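Local coordinates for protein tRNA(Phe) 7-((3-amino-3-carboxypropyl)-4-demethylwyosine(37)-N(4))-methyltransferase 1 (Pyrococcus horikoshii, PDB 2IT2) that probably methylates N-4 of a 4-demethylwyosine derivative in tRNA(Phe), using S-adenosyl-L-methionine as methyl donor, during biosynthesis of wyosine derivatives, at residues B[45-50]-B[111-116]; B[116-121]-B[143-148]. One frame throughout, in Å; residues are numbered along the deposited sequence.

Interaction 1 (B[45-50]-B[111-116])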
ATOM      1  N   ILE B  45     -15.634  -0.340 -21.638  1.00 16.96           N
ATOM      2  CA  ILE B  45     -16.592   0.532 -20.943  1.00 18.31           C
ATOM      3  C   ILE B  45     -16.253   1.961 -21.347  1.00 19.33           C
ATOM      4  O   ILE B  45     -15.104   2.382 -21.275  1.00 18.87           O
ATOM      5  CB  ILE B  45     -16.499   0.393 -19.396  1.00 17.64           C
ATOM      6  CG1 ILE B  45     -16.633  -1.083 -19.017  1.00 19.28           C
ATOM      7  CG2 ILE B  45     -17.619   1.221 -18.723  1.00 18.28           C
ATOM      8  CD1 ILE B  45     -17.929  -1.717 -19.480  1.00 23.55           C
ATOM      9  N   GLU B  46     -17.271   2.703 -21.770  1.00 20.32           N
ATOM     10  CA  GLU B  46     -17.102   4.067 -22.264  1.00 21.53           C
ATOM     11  C   GLU B  46     -16.319   5.057 -21.403  1.00 19.99           C
ATOM     12  O   GLU B  46     -15.443   5.751 -21.908  1.00 21.92           O
ATOM     13  CB  GLU B  46     -18.480   4.660 -22.601  1.00 24.66           C
ATOM     14  CG  GLU B  46     -18.449   6.012 -23.298  1.00 30.86           C
ATOM     15  CD  GLU B  46     -19.827   6.449 -23.750  1.00 34.04           C
ATOM     16  OE1 GLU B  46     -20.708   6.613 -22.879  1.00 36.00           O
ATOM     17  OE2 GLU B  46     -20.027   6.621 -24.973  1.00 36.70           O
ATOM     18  N   ASN B  47     -16.602   5.109 -20.108  1.00 18.32           N
ATOM     19  CA  ASN B  47     -15.943   6.077 -19.237  1.00 17.44           C
ATOM     20  C   ASN B  47     -14.620   5.715 -18.565  1.00 15.97           C
ATOM     21  O   ASN B  47     -14.199   6.413 -17.638  1.00 15.39           O
ATOM     22  CB  ASN B  47     -16.926   6.540 -18.168  1.00 20.73           C
ATOM     23  CG  ASN B  47     -18.185   7.112 -18.764  1.00 23.71           C
ATOM     24  OD1 ASN B  47     -18.143   7.736 -19.820  1.00 26.51           O
ATOM     25  ND2 ASN B  47     -19.311   6.910 -18.091  1.00 28.91           N
ATOM     26  N   TYR B  48     -13.951   4.675 -19.054  1.00 14.58           N
ATOM     27  CA  TYR B  48     -12.677   4.244 -18.467  1.00 13.78           C
ATOM     28  C   TYR B  48     -11.686   3.789 -19.536  1.00 14.38           C
ATOM     29  O   TYR B  48     -12.064   3.509 -20.661  1.00 15.41           O
ATOM     30  CB  TYR B  48     -12.900   3.047 -17.539  1.00 15.89           C
ATOM     31  CG  TYR B  48     -13.920   3.274 -16.452  1.00 14.96           C
ATOM     32  CD1 TYR B  48     -13.604   4.021 -15.323  1.00 15.81           C
ATOM     33  CD2 TYR B  48     -15.212   2.755 -16.565  1.00 16.52           C
ATOM     34  CE1 TYR B  48     -14.537   4.259 -14.331  1.00 14.91           C
ATOM     35  CE2 TYR B  48     -16.164   2.985 -15.573  1.00 16.54           C
ATOM     36  CZ  TYR B  48     -15.820   3.749 -14.458  1.00 16.14           C
ATOM     37  OH  TYR B  48     -16.766   4.093 -13.515  1.00 16.37           O
ATOM     38  N   PHE B  49     -10.410   3.730 -19.157  1.00 13.97           N
ATOM     39  CA  PHE B  49      -9.341   3.214 -20.023  1.00 12.79           C
ATOM     40  C   PHE B  49      -8.240   2.722 -19.095  1.00 13.36           C
ATOM     41  O   PHE B  49      -8.173   3.135 -17.940  1.00 14.91           O
ATOM     42  CB  PHE B  49      -8.801   4.260 -21.025  1.00 14.82           C
ATOM     43  CG  PHE B  49      -8.187   5.483 -20.395  1.00 14.17           C
ATOM     44  CD1 PHE B  49      -6.868   5.467 -19.938  1.00 15.85           C
ATOM     45  CD2 PHE B  49      -8.911   6.680 -20.299  1.00 15.08           C
ATOM     46  CE1 PHE B  49      -6.280   6.615 -19.393  1.00 15.99           C
ATOM     47  CE2 PHE B  49      -8.328   7.834 -19.753  1.00 15.57           C
ATOM     48  CZ  PHE B  49      -7.010   7.803 -19.300  1.00 16.18           C
ATOM     49  N   THR B  50      -7.388   1.825 -19.576  1.00 14.01           N
ATOM     50  CA  THR B  50      -6.319   1.313 -18.725  1.00 14.91           C
ATOM     51  C   THR B  50      -4.947   1.816 -19.131  1.00 14.93           C
ATOM     52  O   THR B  50      -4.695   2.117 -20.301  1.00 16.09           O
ATOM     53  CB  THR B  50      -6.276  -0.235 -18.712  1.00 15.43           C
ATOM     54  OG1 THR B  50      -5.954  -0.720 -20.021  1.00 16.58           O
ATOM     55  CG2 THR B  50      -7.616  -0.815 -18.270  1.00 17.83           C
ATOM     56  N   GLY B 111      -7.925   5.089 -15.994  1.00 11.96           N
ATOM     57  CA  GLY B 111      -8.327   6.479 -16.139  1.00 12.55           C
ATOM     58  C   GLY B 111      -9.850   6.543 -16.134  1.00 12.72           C
ATOM     59  O   GLY B 111     -10.498   5.624 -16.611  1.00 14.32           O
ATOM     60  N   ALA B 112     -10.412   7.615 -15.577  1.00 13.70           N
ATOM     61  CA  ALA B 112     -11.869   7.781 -15.512  1.00 15.01           C
ATOM     62  C   ALA B 112     -12.294   9.121 -16.093  1.00 14.36           C
ATOM     63  O   ALA B 112     -11.588  10.118 -15.959  1.00 15.09           O
ATOM     64  CB  ALA B 112     -12.354   7.664 -14.056  1.00 16.19           C
ATOM     65  N   LYS B 113     -13.463   9.145 -16.725  1.00 14.24           N
ATOM     66  CA  LYS B 113     -13.943  10.379 -17.332  1.00 16.03           C
ATOM     67  C   LYS B 113     -14.401  11.472 -16.349  1.00 15.74           C
ATOM     68  O   LYS B 113     -14.228  12.665 -16.623  1.00 16.20           O
ATOM     69  CB  LYS B 113     -15.068  10.057 -18.313  1.00 16.96           C
ATOM     70  CG  LYS B 113     -15.567  11.263 -19.076  1.00 21.75           C
ATOM     71  CD  LYS B 113     -16.585  10.854 -20.111  1.00 24.29           C
ATOM     72  CE  LYS B 113     -17.044  12.057 -20.919  1.00 26.79           C
ATOM     73  NZ  LYS B 113     -17.997  11.671 -21.996  1.00 29.86           N
ATOM     74  N   THR B 114     -14.977  11.072 -15.216  1.00 15.82           N
ATOM     75  CA  THR B 114     -15.451  12.035 -14.215  1.00 17.08           C
ATOM     76  C   THR B 114     -15.120  11.547 -12.815  1.00 16.31           C
ATOM     77  O   THR B 114     -14.773  10.382 -12.621  1.00 16.46           O
ATOM     78  CB  THR B 114     -16.977  12.231 -14.293  1.00 17.69           C
ATOM     79  OG1 THR B 114     -17.639  11.045 -13.841  1.00 18.77           O
ATOM     80  CG2 THR B 114     -17.391  12.518 -15.714  1.00 19.50           C
ATOM     81  N   LEU B 115     -15.228  12.442 -11.838  1.00 16.80           N
ATOM     82  CA  LEU B 115     -14.943  12.067 -10.467  1.00 16.89           C
ATOM     83  C   LEU B 115     -15.952  11.021 -10.011  1.00 17.26           C
ATOM     84  O   LEU B 115     -15.616  10.098  -9.273  1.00 18.01           O
ATOM     85  CB  LEU B 115     -14.999  13.292  -9.558  1.00 20.55           C
ATOM     86  CG  LEU B 115     -14.716  13.011  -8.080  1.00 19.34           C
ATOM     87  CD1 LEU B 115     -13.321  12.394  -7.895  1.00 21.42           C
ATOM     88  CD2 LEU B 115     -14.847  14.327  -7.308  1.00 21.06           C
ATOM     89  N   GLU B 116     -17.196  11.166 -10.455  1.00 17.76           N
ATOM     90  CA  GLU B 116     -18.207  10.190 -10.090  1.00 18.99           C
ATOM     91  C   GLU B 116     -17.884   8.795 -10.639  1.00 18.81           C
ATOM     92  O   GLU B 116     -18.101   7.797  -9.954  1.00 18.70           O
ATOM     93  CB  GLU B 116     -19.573  10.626 -10.605  1.00 22.80           C
ATOM     94  CG  GLU B 116     -20.699   9.723 -10.140  1.00 27.78           C
ATOM     95  CD  GLU B 116     -22.032  10.198 -10.651  1.00 31.76           C
ATOM     96  OE1 GLU B 116     -22.361  11.374 -10.400  1.00 35.18           O
ATOM     97  OE2 GLU B 116     -22.745   9.406 -11.306  1.00 36.13           O
TER

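Interaction 2 (B[116-121]-B[143-148])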
ATOM      1  N   GLU B 116     -17.196  11.166 -10.455  1.00 17.76           N
ATOM      2  CA  GLU B 116     -18.207  10.190 -10.090  1.00 18.99           C
ATOM      3  C   GLU B 116     -17.884   8.795 -10.639  1.00 18.81           C
ATOM      4  O   GLU B 116     -18.101   7.797  -9.954  1.00 18.70           O
ATOM      5  CB  GLU B 116     -19.573  10.626 -10.605  1.00 22.80           C
ATOM      6  CG  GLU B 116     -20.699   9.723 -10.140  1.00 27.78           C
ATOM      7  CD  GLU B 116     -22.032  10.198 -10.651  1.00 31.76           C
ATOM      8  OE1 GLU B 116     -22.361  11.374 -10.400  1.00 35.18           O
ATOM      9  OE2 GLU B 116     -22.745   9.406 -11.306  1.00 36.13           O
ATOM     10  N   ASP B 117     -17.384   8.728 -11.875  1.00 18.49           N
ATOM     11  CA  ASP B 117     -17.043   7.441 -12.483  1.00 17.23           C
ATOM     12  C   ASP B 117     -15.915   6.808 -11.689  1.00 15.65           C
ATOM     13  O   ASP B 117     -15.930   5.612 -11.439  1.00 15.03           O
ATOM     14  CB  ASP B 117     -16.611   7.601 -13.948  1.00 20.52           C
ATOM     15  CG  ASP B 117     -17.742   8.056 -14.844  1.00 22.13           C
ATOM     16  OD1 ASP B 117     -18.870   7.542 -14.677  1.00 27.96           O
ATOM     17  OD2 ASP B 117     -17.502   8.920 -15.715  1.00 25.50           O
ATOM     18  N   ALA B 118     -14.946   7.621 -11.285  1.00 15.46           N
ATOM     19  CA  ALA B 118     -13.825   7.104 -10.514  1.00 15.05           C
ATOM     20  C   ALA B 118     -14.280   6.510  -9.186  1.00 16.65           C
ATOM     21  O   ALA B 118     -13.875   5.410  -8.816  1.00 17.73           O
ATOM     22  CB  ALA B 118     -12.821   8.201 -10.271  1.00 16.17           C
ATOM     23  N   VAL B 119     -15.119   7.235  -8.452  1.00 17.78           N
ATOM     24  CA  VAL B 119     -15.591   6.727  -7.167  1.00 17.52           C
ATOM     25  C   VAL B 119     -16.415   5.446  -7.324  1.00 16.78           C
ATOM     26  O   VAL B 119     -16.349   4.548  -6.482  1.00 16.51           O
ATOM     27  CB  VAL B 119     -16.423   7.790  -6.439  1.00 19.13           C
ATOM     28  CG1 VAL B 119     -17.006   7.222  -5.152  1.00 19.93           C
ATOM     29  CG2 VAL B 119     -15.548   8.981  -6.142  1.00 20.47           C
ATOM     30  N   LYS B 120     -17.199   5.362  -8.394  1.00 16.04           N
ATOM     31  CA  LYS B 120     -17.980   4.159  -8.632  1.00 17.30           C
ATOM     32  C   LYS B 120     -17.052   2.961  -8.813  1.00 17.04           C
ATOM     33  O   LYS B 120     -17.321   1.888  -8.291  1.00 17.53           O
ATOM     34  CB  LYS B 120     -18.834   4.306  -9.881  1.00 19.76           C
ATOM     35  CG  LYS B 120     -20.038   5.185  -9.692  1.00 24.65           C
ATOM     36  CD  LYS B 120     -20.781   5.348 -11.004  1.00 28.35           C
ATOM     37  CE  LYS B 120     -21.199   4.003 -11.604  1.00 31.39           C
ATOM     38  NZ  LYS B 120     -22.066   3.207 -10.691  1.00 35.69           N
ATOM     39  N   LEU B 121     -15.963   3.150  -9.557  1.00 16.26           N
ATOM     40  CA  LEU B 121     -15.013   2.063  -9.805  1.00 15.95           C
ATOM     41  C   LEU B 121     -14.266   1.666  -8.538  1.00 16.04           C
ATOM     42  O   LEU B 121     -14.045   0.487  -8.290  1.00 15.11           O
ATOM     43  CB  LEU B 121     -14.009   2.473 -10.894  1.00 15.39           C
ATOM     44  CG  LEU B 121     -12.811   1.534 -11.157  1.00 14.12           C
ATOM     45  CD1 LEU B 121     -13.305   0.152 -11.559  1.00 15.14           C
ATOM     46  CD2 LEU B 121     -11.921   2.100 -12.264  1.00 16.77           C
ATOM     47  N   LEU B 143      -7.502  11.451 -14.654  1.00 14.26           N
ATOM     48  CA  LEU B 143      -7.747  11.083 -13.264  1.00 14.70           C
ATOM     49  C   LEU B 143      -7.479   9.581 -13.229  1.00 15.02           C
ATOM     50  O   LEU B 143      -8.151   8.820 -13.925  1.00 14.97           O
ATOM     51  CB  LEU B 143      -9.205  11.347 -12.872  1.00 16.24           C
ATOM     52  CG  LEU B 143      -9.601  11.036 -11.418  1.00 17.15           C
ATOM     53  CD1 LEU B 143     -10.931  11.707 -11.146  1.00 20.16           C
ATOM     54  CD2 LEU B 143      -9.712   9.549 -11.147  1.00 17.55           C
ATOM     55  N   ILE B 144      -6.514   9.157 -12.419  1.00 14.18           N
ATOM     56  CA  ILE B 144      -6.173   7.737 -12.335  1.00 13.24           C
ATOM     57  C   ILE B 144      -6.657   7.111 -11.044  1.00 13.68           C
ATOM     58  O   ILE B 144      -6.467   7.659  -9.953  1.00 14.53           O
ATOM     59  CB  ILE B 144      -4.623   7.506 -12.434  1.00 14.38           C
ATOM     60  CG1 ILE B 144      -4.088   8.002 -13.784  1.00 17.11           C
ATOM     61  CG2 ILE B 144      -4.281   6.018 -12.236  1.00 14.23           C
ATOM     62  CD1 ILE B 144      -4.675   7.314 -14.986  1.00 18.46           C
ATOM     63  N   VAL B 145      -7.321   5.974 -11.210  1.00 13.38           N
ATOM     64  CA  VAL B 145      -7.802   5.155 -10.113  1.00 13.56           C
ATOM     65  C   VAL B 145      -6.791   4.001 -10.034  1.00 13.22           C
ATOM     66  O   VAL B 145      -6.382   3.453 -11.064  1.00 13.32           O
ATOM     67  CB  VAL B 145      -9.185   4.557 -10.424  1.00 13.41           C
ATOM     68  CG1 VAL B 145      -9.479   3.413  -9.476  1.00 15.62           C
ATOM     69  CG2 VAL B 145     -10.250   5.637 -10.296  1.00 17.55           C
ATOM     70  N   GLU B 146      -6.358   3.662  -8.825  1.00 11.32           N
ATOM     71  CA  GLU B 146      -5.423   2.544  -8.626  1.00 13.34           C
ATOM     72  C   GLU B 146      -6.188   1.458  -7.893  1.00 13.60           C
ATOM     73  O   GLU B 146      -6.875   1.739  -6.909  1.00 14.96           O
ATOM     74  CB  GLU B 146      -4.219   2.967  -7.778  1.00 15.35           C
ATOM     75  CG  GLU B 146      -3.191   1.870  -7.535  1.00 21.57           C
ATOM     76  CD  GLU B 146      -1.946   2.416  -6.875  1.00 25.41           C
ATOM     77  OE1 GLU B 146      -2.023   2.799  -5.689  1.00 30.06           O
ATOM     78  OE2 GLU B 146      -0.893   2.478  -7.544  1.00 30.27           O
ATOM     79  N   ILE B 147      -6.082   0.226  -8.390  1.00 12.48           N
ATOM     80  CA  ILE B 147      -6.741  -0.945  -7.802  1.00 14.91           C
ATOM     81  C   ILE B 147      -5.627  -1.849  -7.275  1.00 15.25           C
ATOM     82  O   ILE B 147      -4.715  -2.223  -8.017  1.00 14.94           O
ATOM     83  CB  ILE B 147      -7.576  -1.681  -8.871  1.00 13.72           C
ATOM     84  CG1 ILE B 147      -8.680  -0.749  -9.381  1.00 16.87           C
ATOM     85  CG2 ILE B 147      -8.149  -2.983  -8.311  1.00 15.38           C
ATOM     86  CD1 ILE B 147      -9.501  -1.329 -10.510  1.00 16.75           C
ATOM     87  N   ARG B 148      -5.697  -2.195  -5.995  1.00 15.85           N
ATOM     88  CA  ARG B 148      -4.655  -3.004  -5.371  1.00 16.46           C
ATOM     89  C   ARG B 148      -5.212  -3.740  -4.160  1.00 16.07           C
ATOM     90  O   ARG B 148      -6.144  -3.257  -3.514  1.00 17.32           O
ATOM     91  CB  ARG B 148      -3.512  -2.071  -4.957  1.00 19.78           C
ATOM     92  CG  ARG B 148      -2.247  -2.747  -4.474  1.00 23.97           C
ATOM     93  CD  ARG B 148      -1.121  -1.726  -4.355  1.00 27.67           C
ATOM     94  NE  ARG B 148      -1.367  -0.743  -3.305  1.00 31.93           N
ATOM     95  CZ  ARG B 148      -1.173  -0.954  -2.006  1.00 34.20           C
ATOM     96  NH1 ARG B 148      -0.721  -2.123  -1.565  1.00 35.28           N
ATOM     97  NH2 ARG B 148      -1.441   0.014  -1.140  1.00 35.70           N
TER

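Interaction 1 (B[45-50]-B[111-116])
Phe49 and Gly111 form an antiparallel hydrogen-bonded pair, and the backbone bonds set the register. Gly111 N donates to Phe49 O over 2.8 Å, and Phe49 N returns a longer bond of 3.2 Å to Gly111 O. Two residues further, past the Tyr48-Ala112 pair, Lys113 N reaches Asn47 O at 3.0 Å, so a third bond grips the chains where the strands give way to loop. All three are bent, at just under 150° at the hydrogen. Between them Tyr48 faces Ala112 as a non-hydrogen-bonded pair, flanked by two CA-H...O contacts: Tyr48 CA to Gly111 O and Ala112 CA to Asn47 O.

The aromatic contact is CH-pi. Phe49 CG sits between backbone N and carbonyl carbon (chi1 61°), the crowded position, and the ring lies with one face over Gly111 CA, 3.8 Å from the ring centroid and only 15° off its normal. The ring occupies the side of Gly111 to which a CB would point, so glycine leaves it its place. An alanine in place of Phe49 would probably leave Gly111 CA without its aromatic cover and open a gap against Phe11 and Ala18 of helix 11-27.

Apolar and mixed contacts make up the rest. On the other face of the sheet, Tyr48 CE1 approaches Ala112 CB obliquely at 4.1 Å, while the Tyr48 hydroxyl is hydrogen-bonded to Asp117 O. Asn47 and Lys113 cross obliquely, OD1 lying 3.5 Å from the aliphatic CD of the extended lysine.

Ile45 to Tyr48 form a type I beta turn leading into strand 48-63, and Thr114 N-caps helix 115-127 through OG1 to Asp117 N. The arrangement is that of antiparallel strand ends, one entered from a turn and the other running into a capped helix.

Interaction 2 (B[116-121]-B[143-148])
Helix 116-121 runs parallel to strand 143-148, the two segment axes 2° apart in direction and 9.1 Å apart at closest approach, with Ala118 and Val145 the nearest CA pair at 6.3 Å. Two helix residues one turn apart, Ala118 and Leu121, meet Leu143, Val145 and Ile147, the alternate strand residues that point toward the helix, as where a helix packs on one face of an antiparallel sheet.

The short side chain of Ala118 is consistent with the close backbone approach. Its CB touches Leu143 CD2 at 3.5 Å and Val145 CG2 at 3.6 Å, so one methyl bridges two successive inward-pointing strand residues. Val145 is divided between both helix residues: CG2, anti to its own carbonyl carbon, goes to Ala118, whereas CG1, anti to the backbone N (chi1 164°), meets Leu121 CD2 at 3.9 Å. Leu121 reaches the strand with its two methyls apart, CD2 against Val145 and CD1 against Ile147 CD1 at 4.2 Å.

Neighbouring residues extend this apolar layer: Ile135 of strand 134-138 touches both Ala118 and Leu143, and Val122 and Ala125, further along helix 115-127, meet Val145 and Ile147. Ile144 and Glu146 point away from the helix, and Glu146 OE2 is hydrogen-bonded to His109 NE2.

The closest contacts are between methyl groups and all the side-chain contacts are carbon to carbon, which implies that the direct attraction between the segments rests on burial and dispersion, without polar bonds between them.

In the fold
Interactions 1 and 2 are consecutive along the chain and share Glu116, their centres 8 Å apart. Strand 98-112 lies between strands 48-63 and 143-148: Ala112, paired with Tyr48 in interaction 1, also bonds through its N to Leu143 O at 3.0 Å. Helix 115-127, which begins after Lys113 and Thr114, packs back on this sheet. Two further links tie the contacts: Asn47 CB lies 3.5 Å from Asp117 OD2, and Ala112 CB packs 3.8 Å from Ala118 N. Both regions also touch the second subunit, through Leu115 on its Leu2 and Val119 on its Ser137.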